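Local structure of ribonuclease S-F11 (Nicotiana alata, 1IOO) at residues A[148-152]-A[163-167]. The protein cleaves RNA as a secreted T2-family ribonuclease of the style, associated with the rejection of self pollen in gametophytic self-incompatibility. Residues are numbered along the deposited sequence; the frame is centred on the assembly and turned at random.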
loop_
_atom_site.group_PDB
_atom_site.type_symbol
_atom_site.label_atom_id
_atom_site.label_comp_id
_atom_site.label_asym_id
_atom_site.label_seq_id
_atom_site.Cartn_x
_atom_site.Cartn_y
_atom_site.Cartn_z
ATOM N N ASN A 148 -14.984 2.452 3.996
ATOM C CA ASN A 148 -14.547 2.983 2.707
ATOM C C ASN A 148 -13.046 2.866 2.492
ATOM O O ASN A 148 -12.248 3.319 3.313
ATOM C CB ASN A 148 -14.930 4.455 2.561
ATOM C CG ASN A 148 -16.413 4.653 2.383
ATOM O OD1 ASN A 148 -17.143 3.705 2.105
ATOM N ND2 ASN A 148 -16.869 5.892 2.528
ATOM N N PRO A 149 -12.648 2.247 1.372
ATOM C CA PRO A 149 -11.233 2.100 1.042
ATOM C C PRO A 149 -10.869 3.327 0.219
ATOM O O PRO A 149 -11.747 4.116 -0.125
ATOM C CB PRO A 149 -11.217 0.847 0.185
ATOM C CG PRO A 149 -12.500 1.012 -0.623
ATOM C CD PRO A 149 -13.493 1.468 0.441
ATOM N N ASP A 150 -9.587 3.517 -0.072
ATOM C CA ASP A 150 -9.197 4.623 -0.930
ATOM C C ASP A 150 -8.591 4.099 -2.214
ATOM O O ASP A 150 -7.513 3.507 -2.207
ATOM C CB ASP A 150 -8.217 5.584 -0.243
ATOM C CG ASP A 150 -7.992 6.866 -1.054
ATOM O OD1 ASP A 150 -8.949 7.334 -1.709
ATOM O OD2 ASP A 150 -6.869 7.419 -1.028
ATOM N N ILE A 151 -9.323 4.261 -3.310
ATOM C CA ILE A 151 -8.843 3.836 -4.616
ATOM C C ILE A 151 -8.010 4.950 -5.238
ATOM O O ILE A 151 -8.524 6.028 -5.522
ATOM C CB ILE A 151 -10.025 3.495 -5.542
ATOM C CG1 ILE A 151 -10.982 2.521 -4.838
ATOM C CG2 ILE A 151 -9.512 2.910 -6.847
ATOM C CD1 ILE A 151 -10.312 1.278 -4.285
ATOM N N LYS A 152 -6.719 4.693 -5.421
ATOM C CA LYS A 152 -5.811 5.710 -5.940
ATOM C C LYS A 152 -5.446 5.453 -7.391
ATOM O O LYS A 152 -5.059 4.347 -7.761
ATOM C CB LYS A 152 -4.553 5.748 -5.068
ATOM C CG LYS A 152 -4.864 5.945 -3.587
ATOM C CD LYS A 152 -3.608 5.920 -2.742
ATOM C CE LYS A 152 -3.936 6.057 -1.264
ATOM N NZ LYS A 152 -2.690 6.108 -0.454
ATOM N N LEU A 163 -5.556 2.039 -12.143
ATOM C CA LEU A 163 -5.440 1.647 -10.748
ATOM C C LEU A 163 -3.977 1.569 -10.362
ATOM O O LEU A 163 -3.233 0.752 -10.897
ATOM C CB LEU A 163 -6.125 0.296 -10.530
ATOM C CG LEU A 163 -6.258 -0.168 -9.078
ATOM C CD1 LEU A 163 -7.097 0.826 -8.283
ATOM C CD2 LEU A 163 -6.905 -1.542 -9.054
ATOM N N TYR A 164 -3.570 2.415 -9.423
ATOM C CA TYR A 164 -2.172 2.505 -9.021
ATOM C C TYR A 164 -1.942 1.902 -7.639
ATOM O O TYR A 164 -1.028 1.094 -7.443
ATOM C CB TYR A 164 -1.786 3.982 -9.036
ATOM C CG TYR A 164 -0.336 4.274 -8.787
ATOM C CD1 TYR A 164 0.633 3.941 -9.731
ATOM C CD2 TYR A 164 0.065 4.937 -7.630
ATOM C CE1 TYR A 164 1.971 4.270 -9.536
ATOM C CE2 TYR A 164 1.401 5.268 -7.419
ATOM C CZ TYR A 164 2.347 4.936 -8.376
ATOM O OH TYR A 164 3.664 5.285 -8.187
ATOM N N GLU A 165 -2.767 2.306 -6.679
ATOM C CA GLU A 165 -2.664 1.808 -5.312
ATOM C C GLU A 165 -4.035 1.733 -4.664
ATOM O O GLU A 165 -4.965 2.426 -5.071
ATOM C CB GLU A 165 -1.808 2.743 -4.446
ATOM C CG GLU A 165 -0.399 2.997 -4.922
ATOM C CD GLU A 165 0.295 4.078 -4.099
ATOM O OE1 GLU A 165 -0.382 5.049 -3.693
ATOM O OE2 GLU A 165 1.515 3.967 -3.872
ATOM N N ILE A 166 -4.156 0.875 -3.659
ATOM C CA ILE A 166 -5.381 0.768 -2.895
ATOM C C ILE A 166 -5.083 0.925 -1.423
ATOM O O ILE A 166 -4.205 0.253 -0.887
ATOM C CB ILE A 166 -6.083 -0.586 -3.102
ATOM C CG1 ILE A 166 -6.526 -0.715 -4.557
ATOM C CG2 ILE A 166 -7.296 -0.693 -2.172
ATOM C CD1 ILE A 166 -7.119 -2.071 -4.890
ATOM N N GLY A 167 -5.795 1.840 -0.776
ATOM C CA GLY A 167 -5.589 2.042 0.642
ATOM C C GLY A 167 -6.745 1.487 1.445
ATOM O O GLY A 167 -7.913 1.616 1.071
#
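A beta hairpin with a classic bulge joins 148-152 to 163-167 in the antiparallel sheet of this RNase T2 fold; strand 162-170 also pairs with strand 4-10. Asp-150 and Gly-167 form a hydrogen-bonded pair, both N-to-O links (Asp-150 N to Gly-167 O, Gly-167 N to Asp-150 O) measuring 2.8 Å. Next comes the non-hydrogen-bonded pair Ile-151 and Ile-166, then Lys-152 N gives a 2.9 Å bond to Glu-165 O. Here the bulge appears: Tyr-164 and Glu-165 both face Lys-152, whose O accepts from Tyr-164 N at 3.0 Å and from Glu-165 N at a longer 3.3 Å. The faces differ sharply. On the apolar one, Ile-151 CG2 meets Leu-163 CD1 at 3.5 Å and Ile-151 CD1 lies 4.2 Å from Ile-166 CG2, with Phe-134 of helix 134-145 packed on Ile-151. On the face of Asp-150, Lys-152 and Glu-165, Glu-165 reaches the active site: its side chain comes within about 3 Å (nearest atoms) of that of His-32, the proton donor. Asp-150 OD1 is hydrogen-bonded to Ser-183 N. The extended Lys-152 chain hydrogen-bonds through NZ to Gln-6 OE1, and NZ stays 4.1 Å from Glu-165 OE1, beyond salt-bridge range.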